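Local coordinates for protein BPH (PDB 5OVS) that probably cleaves peptide bonds as a proteasome-like N-terminal threonine hydrolase, assembled as a tetradecameric double ring around an inner cavity, at residues K[2-6]-K[111-115]; K[14-19]-K[35-39]; K[57-61]-K[87-92]; K[104-110]-K[122-126]; K[160-164]-K[181-185]. All blocks are in the same frame, centred on the assembly; numbering follows the deposited sequence.

Interaction 1: K[2-6]-K[111-115]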
# COMPACT_ATOMS: atom_id res chain seq x y z
N THR K 2 -29.89 19.61 -6.11
CA THR K 2 -29.92 20.34 -7.37
C THR K 2 -30.33 21.78 -7.12
O THR K 2 -31.34 22.04 -6.47
CB THR K 2 -30.91 19.74 -8.36
OG1 THR K 2 -30.57 18.37 -8.59
CG2 THR K 2 -30.87 20.50 -9.68
N VAL K 3 -29.52 22.70 -7.64
CA VAL K 3 -29.84 24.12 -7.64
C VAL K 3 -29.79 24.61 -9.09
O VAL K 3 -28.93 24.18 -9.86
CB VAL K 3 -28.86 24.95 -6.78
CG1 VAL K 3 -29.09 24.67 -5.30
CG2 VAL K 3 -27.41 24.68 -7.15
N THR K 4 -30.72 25.47 -9.46
CA THR K 4 -30.76 25.99 -10.81
C THR K 4 -30.90 27.51 -10.82
O THR K 4 -31.38 28.15 -9.86
CB THR K 4 -31.92 25.38 -11.62
OG1 THR K 4 -33.15 25.68 -10.97
CG2 THR K 4 -31.76 23.84 -11.74
N ILE K 5 -30.45 28.10 -11.92
CA ILE K 5 -30.52 29.52 -12.07
C ILE K 5 -30.78 29.85 -13.54
O ILE K 5 -30.21 29.22 -14.43
CB ILE K 5 -29.25 30.18 -11.53
CG1 ILE K 5 -29.51 31.65 -11.23
CG2 ILE K 5 -28.08 29.95 -12.48
CD1 ILE K 5 -28.49 32.27 -10.32
N VAL K 6 -31.68 30.79 -13.77
CA VAL K 6 -32.19 31.07 -15.11
C VAL K 6 -32.44 32.57 -15.29
O VAL K 6 -32.93 33.27 -14.39
CB VAL K 6 -33.48 30.30 -15.40
CG1 VAL K 6 -33.96 30.59 -16.82
CG2 VAL K 6 -33.26 28.80 -15.20
N VAL K 111 -22.09 27.14 -5.55
CA VAL K 111 -23.30 27.96 -5.37
C VAL K 111 -23.73 28.70 -6.62
O VAL K 111 -22.92 28.96 -7.50
CB VAL K 111 -23.16 28.98 -4.21
CG1 VAL K 111 -22.66 28.28 -2.96
CG2 VAL K 111 -22.26 30.14 -4.62
N LEU K 112 -25.02 28.99 -6.68
CA LEU K 112 -25.57 29.90 -7.67
C LEU K 112 -26.05 31.17 -6.93
O LEU K 112 -26.56 31.08 -5.82
CB LEU K 112 -26.69 29.22 -8.44
CG LEU K 112 -26.27 27.91 -9.12
CD1 LEU K 112 -27.49 27.21 -9.69
CD2 LEU K 112 -25.25 28.17 -10.22
N ILE K 113 -25.83 32.33 -7.54
CA ILE K 113 -26.17 33.63 -6.95
C ILE K 113 -27.02 34.41 -7.94
O ILE K 113 -26.55 34.78 -9.01
CB ILE K 113 -24.91 34.44 -6.67
CG1 ILE K 113 -24.06 33.71 -5.64
CG2 ILE K 113 -25.28 35.86 -6.17
CD1 ILE K 113 -22.64 34.22 -5.57
N ALA K 114 -28.28 34.63 -7.58
CA ALA K 114 -29.21 35.39 -8.39
C ALA K 114 -29.40 36.77 -7.78
O ALA K 114 -29.70 36.90 -6.60
CB ALA K 114 -30.54 34.68 -8.47
N ASN K 115 -29.22 37.82 -8.57
CA ASN K 115 -29.67 39.15 -8.18
C ASN K 115 -30.04 40.00 -9.39
O ASN K 115 -29.69 39.64 -10.52
CB ASN K 115 -28.64 39.84 -7.28
CG ASN K 115 -27.36 40.21 -8.01
OD1 ASN K 115 -27.35 41.06 -8.89
ND2 ASN K 115 -26.26 39.59 -7.60
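T4 meets L112 through its backbone alone, while its hydroxyl OG1 is turned the other way and hydrogen-bonded to O of A163 in helix 159-173. The contact lies between the two sheets of the αββα sandwich expected of a proteasome-type hydrolase. Strand 3-6 belongs to the four-stranded sheet, and strand 111-115 to the five-stranded sheet. Their segment axes pass 7.4 Å apart at 35°, as stacked layers do, and what joins them is apolar. L112 carries most of the contact. It stretches toward the other sheet with CG anti to its carbonyl carbon (chi1 -57°). Its branch CD1 then sits on the backbone between V3 and I5. L112 CD1 lies 3.4 Å from V3 O and 3.6 Å from T4 C. L112 CD1 also packs against V3 CG2 at 3.6 Å, the two side chains meeting at a slant. The other branch, L112 CD2, comes to 4.0 Å from I5 CG2. I5 slides past L112 in the opposite direction. Its CG1 is anti to the backbone N (chi1 -160°) and its chain is extended, which carries CD1 along the strand to the far end of the contact. All six touching residues are buried. V3 and L112 also touch Y137 of strand 134-137, and A114 touches I12 and I14 of strand 11-16. At the tip of I5, CD1 rests 3.4 Å from I113 O and 3.7 Å from A114 CB.

Interaction 2: K[14-19]-K[35-39]; sequences IAADTL and HEKII
K37 reaches along segment 14-19 with a chain extended beyond CG, and each of its carbons meets something on the way. CB starts beside A16, 4.1 Å from A16 CB. CG passes D17 O at 3.7 Å. CD comes to 3.5 Å from the same carbonyl oxygen, D17 O. CE then approaches L19 O. K37 NZ donates to D17 OD1 at 2.8 Å, a salt bridge, on the syn side of the carboxylate and 28° out of its plane. K37 NZ also donates to L19 O at 2.7 Å. NZ has a further hydrogen bond to OG1 of T1, the first residue of the chain. The carboxylate is held in turn. OD2 accepts from L19 N in an Asx turn and also bonds G178 N, while OD1 bonds T2 N. A water joins the backbones: it donates to D17 O at 2.6 Å and accepts from K37 N at 2.9 Å. On the flanks, I38 CG1 and CD1 pack on A16 CB. T18 CG2 lies beside H35 CD2, the two side chains pointing the same way. T1, D17 and K37 thus form the polar cluster expected of a proteasome-type N-terminal threonine site. With NZ shared by the T1 hydroxyl, a carboxylate and a carbonyl, the arrangement is consistent with K37 tuning that hydroxyl as a nucleophile.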
# COMPACT_ATOMS: atom_id res chain seq x y z
N ILE K 14 -34.35 31.44 -9.71
CA ILE K 14 -33.42 30.56 -9.03
C ILE K 14 -34.24 29.51 -8.28
O ILE K 14 -35.28 29.83 -7.70
CB ILE K 14 -32.46 31.35 -8.11
CG1 ILE K 14 -31.38 30.43 -7.53
CG2 ILE K 14 -33.21 32.07 -6.99
CD1 ILE K 14 -30.26 31.16 -6.83
N ALA K 15 -33.80 28.25 -8.35
CA ALA K 15 -34.55 27.17 -7.69
C ALA K 15 -33.65 26.15 -7.01
O ALA K 15 -32.44 26.14 -7.20
CB ALA K 15 -35.47 26.49 -8.69
N ALA K 16 -34.26 25.30 -6.20
CA ALA K 16 -33.53 24.25 -5.50
C ALA K 16 -34.50 23.18 -5.07
O ALA K 16 -35.67 23.45 -4.83
CB ALA K 16 -32.79 24.80 -4.29
N ASP K 17 -34.00 21.95 -4.99
CA ASP K 17 -34.78 20.89 -4.37
C ASP K 17 -34.71 21.10 -2.85
O ASP K 17 -34.10 22.05 -2.38
CB ASP K 17 -34.26 19.50 -4.81
CG ASP K 17 -33.18 18.98 -3.91
OD1 ASP K 17 -32.03 19.46 -3.97
OD2 ASP K 17 -33.50 18.08 -3.12
N THR K 18 -35.36 20.24 -2.08
CA THR K 18 -35.42 20.44 -0.63
C THR K 18 -35.02 19.22 0.20
O THR K 18 -35.19 19.25 1.42
CB THR K 18 -36.85 20.81 -0.26
OG1 THR K 18 -37.75 19.93 -0.92
CG2 THR K 18 -37.14 22.24 -0.69
N LEU K 19 -34.47 18.19 -0.45
CA LEU K 19 -34.10 16.94 0.22
C LEU K 19 -32.69 17.00 0.83
O LEU K 19 -31.74 17.39 0.17
CB LEU K 19 -34.17 15.77 -0.78
CG LEU K 19 -33.80 14.38 -0.31
CD1 LEU K 19 -34.80 13.95 0.74
CD2 LEU K 19 -33.77 13.37 -1.46
N HIS K 35 -35.81 23.08 5.48
CA HIS K 35 -35.35 22.27 4.34
C HIS K 35 -34.90 23.13 3.16
O HIS K 35 -34.50 22.60 2.12
CB HIS K 35 -36.49 21.38 3.88
CG HIS K 35 -37.79 22.10 3.69
ND1 HIS K 35 -38.84 21.99 4.58
CD2 HIS K 35 -38.20 22.97 2.74
CE1 HIS K 35 -39.85 22.73 4.16
NE2 HIS K 35 -39.48 23.34 3.04
N GLU K 36 -34.97 24.45 3.33
CA GLU K 36 -34.63 25.39 2.26
C GLU K 36 -33.13 25.40 2.03
O GLU K 36 -32.36 25.45 2.97
CB GLU K 36 -35.11 26.82 2.60
CG GLU K 36 -36.59 27.11 2.30
CD GLU K 36 -37.55 26.99 3.48
OE1 GLU K 36 -37.21 26.41 4.54
OE2 GLU K 36 -38.69 27.51 3.35
N LYS K 37 -32.72 25.36 0.76
CA LYS K 37 -31.32 25.39 0.39
C LYS K 37 -30.91 26.74 -0.22
O LYS K 37 -29.80 26.87 -0.75
CB LYS K 37 -31.01 24.25 -0.59
CG LYS K 37 -31.35 22.87 -0.05
CD LYS K 37 -30.88 21.78 -1.00
CE LYS K 37 -31.26 20.38 -0.53
NZ LYS K 37 -30.85 19.29 -1.48
N ILE K 38 -31.78 27.73 -0.12
CA ILE K 38 -31.50 29.05 -0.67
C ILE K 38 -31.61 30.11 0.44
O ILE K 38 -32.58 30.13 1.18
CB ILE K 38 -32.50 29.42 -1.80
CG1 ILE K 38 -32.47 28.37 -2.91
CG2 ILE K 38 -32.20 30.79 -2.38
CD1 ILE K 38 -33.55 28.56 -3.95
N ILE K 39 -30.62 30.99 0.52
CA ILE K 39 -30.66 32.09 1.50
C ILE K 39 -30.60 33.45 0.83
O ILE K 39 -30.07 33.59 -0.27
CB ILE K 39 -29.50 32.00 2.54
CG1 ILE K 39 -28.13 32.07 1.86
CG2 ILE K 39 -29.63 30.75 3.38
CD1 ILE K 39 -26.94 31.98 2.80
O HOH W 1 -34.56 24.41 -1.27

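Interaction 3: K[57-61]-K[87-92]; sequences ILADY and ALKEHY
Two helices of the layer that covers the five-stranded sheet meet here, helix 54-64 and the C-terminal end of helix 74-91. Their segment axes cross almost at a right angle (92°) and stay 11.9 Å apart, so long side chains must bridge them. Y92 is the chief bridge. I57 places CG2 over one face of its ring, a CH-pi contact with CG2 3.6 Å from the Y92 ring centroid. In I57, CG1 lies beside the backbone N (chi1 -69°), which leaves CG2 anti to that N. I57 CG2 also touches L88 CD2 at 3.6 Å, so it fills the corner between ring and leucine. On the opposite face, CB of the neighbouring H91 lies near the ring's rim. The phenol end is fixed by a bond: Y92 OH donates to D60 OD2 at 2.7 Å, on the anti lone pair. The carboxylate stands nearly perpendicular to the ring, at 86°, with OD2 in the ring plane at its edge. One turn on from I57, Y61 packs on the other helix, its CE1 3.5 Å from A87 CB. The site also faces a second subunit, whose F78, C79 and N82 pack on I57, D60 and Y92. A helix pair that covers a sheet in this way fits one of the two helical layers of the αββα proteasome fold, here the one at a subunit contact.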
# COMPACT_ATOMS: atom_id res chain seq x y z
N ILE K 57 -23.67 27.90 8.07
CA ILE K 57 -22.40 28.60 8.10
C ILE K 57 -22.53 29.94 7.38
O ILE K 57 -22.19 30.99 7.95
CB ILE K 57 -21.24 27.77 7.51
CG1 ILE K 57 -20.90 26.59 8.42
CG2 ILE K 57 -19.98 28.62 7.36
CD1 ILE K 57 -19.98 25.55 7.81
N LEU K 58 -23.06 29.92 6.16
CA LEU K 58 -23.07 31.13 5.30
C LEU K 58 -23.92 32.26 5.83
O LEU K 58 -23.49 33.41 5.80
CB LEU K 58 -23.46 30.79 3.87
CG LEU K 58 -22.52 29.89 3.03
CD1 LEU K 58 -22.53 30.37 1.58
CD2 LEU K 58 -21.08 29.86 3.53
N ALA K 59 -25.12 31.94 6.33
CA ALA K 59 -26.01 32.92 6.96
C ALA K 59 -25.37 33.57 8.19
O ALA K 59 -25.37 34.78 8.33
CB ALA K 59 -27.32 32.26 7.35
N ASP K 60 -24.82 32.74 9.06
CA ASP K 60 -24.01 33.19 10.20
C ASP K 60 -22.91 34.13 9.74
O ASP K 60 -22.81 35.28 10.19
CB ASP K 60 -23.40 31.97 10.90
CG ASP K 60 -22.80 32.29 12.24
OD1 ASP K 60 -23.56 32.32 13.23
OD2 ASP K 60 -21.57 32.46 12.32
N TYR K 61 -22.10 33.66 8.80
CA TYR K 61 -20.99 34.46 8.29
C TYR K 61 -21.45 35.83 7.77
O TYR K 61 -20.90 36.86 8.16
CB TYR K 61 -20.24 33.71 7.20
CG TYR K 61 -19.10 34.51 6.62
CD1 TYR K 61 -17.94 34.72 7.37
CD2 TYR K 61 -19.18 35.06 5.35
CE1 TYR K 61 -16.88 35.46 6.85
CE2 TYR K 61 -18.13 35.80 4.82
CZ TYR K 61 -16.99 36.00 5.57
OH TYR K 61 -15.95 36.73 5.04
N ALA K 87 -12.33 32.31 6.22
CA ALA K 87 -13.20 32.17 7.39
C ALA K 87 -13.71 30.73 7.56
O ALA K 87 -13.87 30.27 8.69
CB ALA K 87 -14.36 33.14 7.31
N LEU K 88 -13.99 30.03 6.46
CA LEU K 88 -14.41 28.61 6.54
C LEU K 88 -13.37 27.74 7.22
O LEU K 88 -13.71 26.86 8.00
CB LEU K 88 -14.69 28.03 5.15
CG LEU K 88 -15.91 28.60 4.42
CD1 LEU K 88 -15.96 28.08 2.99
CD2 LEU K 88 -17.21 28.28 5.15
N LYS K 89 -12.10 27.99 6.92
CA LYS K 89 -11.01 27.27 7.56
C LYS K 89 -10.80 27.71 9.00
O LYS K 89 -10.62 26.89 9.88
CB LYS K 89 -9.72 27.50 6.80
CG LYS K 89 -9.73 26.90 5.41
CD LYS K 89 -8.49 27.30 4.65
CE LYS K 89 -7.26 26.54 5.14
NZ LYS K 89 -6.05 26.99 4.39
N GLU K 90 -10.84 29.03 9.22
CA GLU K 90 -10.48 29.58 10.52
C GLU K 90 -11.54 29.43 11.60
O GLU K 90 -11.21 29.15 12.74
CB GLU K 90 -10.11 31.06 10.39
CG GLU K 90 -9.42 31.60 11.63
CD GLU K 90 -9.33 33.11 11.65
OE1 GLU K 90 -9.67 33.74 10.62
OE2 GLU K 90 -8.92 33.66 12.69
N HIS K 91 -12.81 29.63 11.26
CA HIS K 91 -13.88 29.63 12.27
C HIS K 91 -14.88 28.49 12.17
O HIS K 91 -15.56 28.23 13.14
CB HIS K 91 -14.67 30.94 12.21
CG HIS K 91 -13.81 32.16 12.27
ND1 HIS K 91 -13.21 32.58 13.44
CD2 HIS K 91 -13.43 33.04 11.32
CE1 HIS K 91 -12.50 33.68 13.20
NE2 HIS K 91 -12.62 33.98 11.92
N TYR K 92 -14.99 27.83 11.02
CA TYR K 92 -16.07 26.86 10.81
C TYR K 92 -15.58 25.43 10.48
O TYR K 92 -16.38 24.58 10.08
CB TYR K 92 -17.03 27.35 9.71
CG TYR K 92 -17.67 28.70 9.99
CD1 TYR K 92 -18.78 28.82 10.81
CD2 TYR K 92 -17.17 29.86 9.40
CE1 TYR K 92 -19.37 30.05 11.05
CE2 TYR K 92 -17.75 31.10 9.63
CZ TYR K 92 -18.84 31.19 10.45
OH TYR K 92 -19.40 32.42 10.67

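Interaction 4: K[104-110]-K[122-126]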
# COMPACT_ATOMS: atom_id res chain seq x y z
N LEU K 104 -6.15 24.28 -6.43
CA LEU K 104 -6.48 25.16 -5.32
C LEU K 104 -7.25 24.41 -4.23
O LEU K 104 -7.70 23.28 -4.44
CB LEU K 104 -7.34 26.32 -5.82
CG LEU K 104 -6.73 27.19 -6.92
CD1 LEU K 104 -7.82 27.91 -7.70
CD2 LEU K 104 -5.74 28.19 -6.34
N GLU K 105 -7.38 25.05 -3.07
CA GLU K 105 -8.18 24.49 -1.99
C GLU K 105 -9.65 24.56 -2.38
O GLU K 105 -10.11 25.55 -2.94
CB GLU K 105 -7.93 25.23 -0.66
CG GLU K 105 -6.61 24.89 0.02
CD GLU K 105 -6.38 25.67 1.31
OE1 GLU K 105 -7.36 26.17 1.90
OE2 GLU K 105 -5.21 25.78 1.76
N SER K 106 -10.37 23.47 -2.13
CA SER K 106 -11.81 23.44 -2.32
C SER K 106 -12.50 24.16 -1.15
O SER K 106 -12.06 24.05 -0.00
CB SER K 106 -12.29 21.98 -2.39
OG SER K 106 -13.64 21.90 -2.80
N SER K 107 -13.56 24.89 -1.44
CA SER K 107 -14.48 25.34 -0.40
C SER K 107 -15.58 24.29 -0.16
O SER K 107 -16.42 24.47 0.72
CB SER K 107 -15.06 26.71 -0.75
OG SER K 107 -14.02 27.66 -0.93
N ARG K 108 -15.56 23.21 -0.93
CA ARG K 108 -16.47 22.07 -0.79
C ARG K 108 -17.94 22.35 -1.10
O ARG K 108 -18.79 21.48 -0.88
CB ARG K 108 -16.38 21.45 0.61
CG ARG K 108 -14.97 21.12 1.05
CD ARG K 108 -14.33 20.06 0.18
NE ARG K 108 -13.21 19.46 0.90
CZ ARG K 108 -13.21 18.25 1.48
NH1 ARG K 108 -14.27 17.45 1.40
NH2 ARG K 108 -12.12 17.83 2.12
N MET K 109 -18.24 23.52 -1.64
CA MET K 109 -19.60 23.81 -2.05
C MET K 109 -19.58 24.52 -3.39
O MET K 109 -18.62 25.21 -3.73
CB MET K 109 -20.30 24.66 -1.00
CG MET K 109 -19.47 25.81 -0.51
SD MET K 109 -20.42 27.05 0.35
CE MET K 109 -19.12 28.23 0.69
N ASP K 110 -20.63 24.30 -4.16
CA ASP K 110 -20.85 25.04 -5.37
C ASP K 110 -22.08 25.90 -5.09
O ASP K 110 -23.00 25.45 -4.42
CB ASP K 110 -21.11 24.08 -6.52
CG ASP K 110 -19.94 23.13 -6.77
OD1 ASP K 110 -18.79 23.60 -6.87
OD2 ASP K 110 -20.16 21.92 -6.88
N VAL K 122 -20.42 30.16 -8.29
CA VAL K 122 -19.08 29.98 -7.75
C VAL K 122 -18.93 28.52 -7.47
O VAL K 122 -19.61 27.99 -6.59
CB VAL K 122 -18.85 30.74 -6.43
CG1 VAL K 122 -17.36 30.73 -6.08
CG2 VAL K 122 -19.37 32.16 -6.53
N ALA K 123 -18.04 27.86 -8.21
CA ALA K 123 -17.77 26.45 -7.97
C ALA K 123 -16.84 26.35 -6.76
O ALA K 123 -16.32 27.36 -6.28
CB ALA K 123 -17.16 25.81 -9.20
N ALA K 124 -16.64 25.12 -6.29
CA ALA K 124 -15.91 24.84 -5.05
C ALA K 124 -14.48 25.40 -5.00
O ALA K 124 -13.99 25.75 -3.93
CB ALA K 124 -15.88 23.33 -4.80
N HIS K 125 -13.83 25.49 -6.16
CA HIS K 125 -12.49 26.04 -6.24
C HIS K 125 -12.48 27.56 -6.53
O HIS K 125 -11.50 28.09 -7.07
CB HIS K 125 -11.69 25.26 -7.28
CG HIS K 125 -11.53 23.81 -6.93
ND1 HIS K 125 -12.36 22.83 -7.42
CD2 HIS K 125 -10.66 23.18 -6.10
CE1 HIS K 125 -12.00 21.65 -6.93
NE2 HIS K 125 -10.97 21.84 -6.12
N ARG K 126 -13.56 28.23 -6.14
CA ARG K 126 -13.75 29.69 -6.29
C ARG K 126 -13.74 30.18 -7.75
O ARG K 126 -13.42 31.34 -8.03
CB ARG K 126 -12.80 30.46 -5.37
CG ARG K 126 -13.27 30.34 -3.92
CD ARG K 126 -12.20 30.67 -2.89
NE ARG K 126 -10.93 30.00 -3.15
CZ ARG K 126 -10.70 28.70 -2.99
NH1 ARG K 126 -11.67 27.87 -2.59
NH2 ARG K 126 -9.50 28.20 -3.26
O HOH W 2 -18.57 28.01 -3.50
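Segments 104-110 and 122-126 touch as two irregular backbones, with S107 N donating to A124 O at 2.7 Å and 173°. A124 lies in a type I turn from A123 to R126, and the turn packs against the 104-110 loop. R126 carries the side-chain contact. Its chain bends at chi3 (-48°) and brings the guanidinium end-on to E105 O. NH2 bonds E105 O at 2.7 Å, in the carbonyl plane, and NH1 reaches the same E105 O at 2.8 Å. NH1 also donates to S107 OG at 2.9 Å, a hydroxyl that H85 of helix 74-91 bonds too. The paired segments are connections at one end of the five-stranded sheet of the Ntn-hydrolase-like fold: one leads into strand 111-115, the other runs from strand 118-122 to 128-131. Nearer strand 111-115, A124 N donates to D110 OD1 at 2.7 Å, meeting the oxygen nearly along its C-O bond. A water donates to M109 O and, at 3.3 Å, to V122 O. S106 OG accepts from R108 N in an ST turn and sits 3.3 Å from A124 CB. H125 points its ring edge at L104 O, while its NE2 bonds D102. The backbone O of H125 bonds T53 OG1 of a neighbouring subunit.

Interaction 5: K[160-164]-K[181-185]; sequences EAVAR and VQSFV
S183 OG and E160 OE2 form the tight part of this contact, a 2.6 Å hydrogen bond in which the serine donates to the anti lone pair of the carboxylate. E160 gets there with CG anti to its backbone N (chi1 -176°) and an extended chain. Its other oxygen, OE1, lies 3.6 Å from V185 CG1, where the two side chains cross at about a right angle. The R164 side is looser. NH1 donates to S183 OG at 3.3 Å, close to the guanidinium plane. A second bond, from NH1 to V181 O, is as long at 3.3 Å and comes from above the carbonyl plane. S183 OG therefore gives to one charged group and takes from the other. Helix 160-164 runs along strand 182-185 at 154°, with segment axes 8.9 Å apart. It belongs to the helical layer over the four-stranded sheet of the αββα sandwich, and strand 182-187 is the outermost strand on this side within the chain. On the sheet-facing side of the helix, buried A163 touches A15, and its carbonyl oxygen bonds T4 OG1. The contact itself lies near the surface, and the residues that touch across it are all partly exposed. V181 CB lies over one face of the R164 guanidinium, toward its rim, at 4.0 Å from R164 NH1.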
# COMPACT_ATOMS: atom_id res chain seq x y z
N GLU K 160 -38.73 31.24 -14.15
CA GLU K 160 -39.02 30.44 -12.97
C GLU K 160 -39.47 29.02 -13.32
O GLU K 160 -39.03 28.05 -12.72
CB GLU K 160 -40.05 31.14 -12.10
CG GLU K 160 -40.33 30.41 -10.80
CD GLU K 160 -41.07 31.25 -9.79
OE1 GLU K 160 -41.84 32.15 -10.19
OE2 GLU K 160 -40.88 31.02 -8.58
N ALA K 161 -40.34 28.90 -14.31
CA ALA K 161 -40.82 27.59 -14.73
C ALA K 161 -39.70 26.74 -15.28
O ALA K 161 -39.68 25.53 -15.09
CB ALA K 161 -41.92 27.75 -15.77
N VAL K 162 -38.75 27.38 -15.96
CA VAL K 162 -37.60 26.66 -16.49
C VAL K 162 -36.63 26.23 -15.37
O VAL K 162 -36.12 25.09 -15.39
CB VAL K 162 -36.86 27.48 -17.56
CG1 VAL K 162 -35.61 26.75 -18.03
CG2 VAL K 162 -37.80 27.74 -18.74
N ALA K 163 -36.40 27.13 -14.42
CA ALA K 163 -35.53 26.84 -13.27
C ALA K 163 -36.11 25.70 -12.45
O ALA K 163 -35.40 24.79 -12.06
CB ALA K 163 -35.38 28.07 -12.40
N ARG K 164 -37.42 25.77 -12.20
CA ARG K 164 -38.11 24.72 -11.44
C ARG K 164 -38.06 23.41 -12.19
O ARG K 164 -37.80 22.37 -11.60
CB ARG K 164 -39.56 25.10 -11.18
CG ARG K 164 -39.73 26.25 -10.19
CD ARG K 164 -41.18 26.67 -10.13
NE ARG K 164 -42.00 25.61 -9.57
CZ ARG K 164 -42.07 25.30 -8.27
NH1 ARG K 164 -41.36 25.97 -7.36
NH2 ARG K 164 -42.84 24.30 -7.87
N VAL K 181 -39.90 21.49 -4.93
CA VAL K 181 -38.98 22.50 -5.41
C VAL K 181 -39.31 23.86 -4.79
O VAL K 181 -40.47 24.26 -4.71
CB VAL K 181 -39.11 22.64 -6.93
CG1 VAL K 181 -38.03 23.58 -7.48
CG2 VAL K 181 -39.05 21.25 -7.58
N GLN K 182 -38.28 24.58 -4.38
CA GLN K 182 -38.40 25.94 -3.91
C GLN K 182 -37.85 26.85 -4.99
O GLN K 182 -36.91 26.48 -5.68
CB GLN K 182 -37.56 26.10 -2.65
CG GLN K 182 -37.53 27.49 -2.06
CD GLN K 182 -36.41 27.68 -1.04
OE1 GLN K 182 -35.42 26.93 -1.02
NE2 GLN K 182 -36.55 28.71 -0.20
N SER K 183 -38.42 28.04 -5.15
CA SER K 183 -37.87 28.98 -6.11
C SER K 183 -38.18 30.44 -5.79
O SER K 183 -39.07 30.74 -5.02
CB SER K 183 -38.36 28.66 -7.51
OG SER K 183 -39.77 28.83 -7.61
N PHE K 184 -37.41 31.32 -6.40
CA PHE K 184 -37.64 32.75 -6.30
C PHE K 184 -37.47 33.35 -7.67
O PHE K 184 -36.73 32.81 -8.49
CB PHE K 184 -36.64 33.38 -5.33
CG PHE K 184 -36.80 32.93 -3.91
CD1 PHE K 184 -36.26 31.72 -3.49
CD2 PHE K 184 -37.51 33.70 -2.99
CE1 PHE K 184 -36.42 31.30 -2.18
CE2 PHE K 184 -37.65 33.27 -1.68
CZ PHE K 184 -37.11 32.07 -1.27
N VAL K 185 -38.15 34.46 -7.92
CA VAL K 185 -38.05 35.17 -9.18
C VAL K 185 -37.91 36.68 -8.91
O VAL K 185 -38.46 37.19 -7.93
CB VAL K 185 -39.25 34.86 -10.11
CG1 VAL K 185 -40.54 35.47 -9.58
CG2 VAL K 185 -38.98 35.32 -11.54

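The chain opens with 2-6, whose partner 111-115 closes the long loop of interaction 1 and joins the two sheets. Interaction 2 nests inside that loop, bringing 35-39 back against 14-19, and meets interaction 1 where strands 3-8 and 11-16 pair. Interaction 3 is nested there too, tying helix 54-64 to the end of helix 74-91. Interaction 4 starts inside the loop and closes at 122-126, beyond 111-115, so it crosses interaction 1; a salt bridge from K89 to E105 joins it to interaction 3. Interaction 5 follows in series and binds helix 159-173 to strand 182-187, next to strand 11-16. It lies across the chain's centre from interactions 3 and 4.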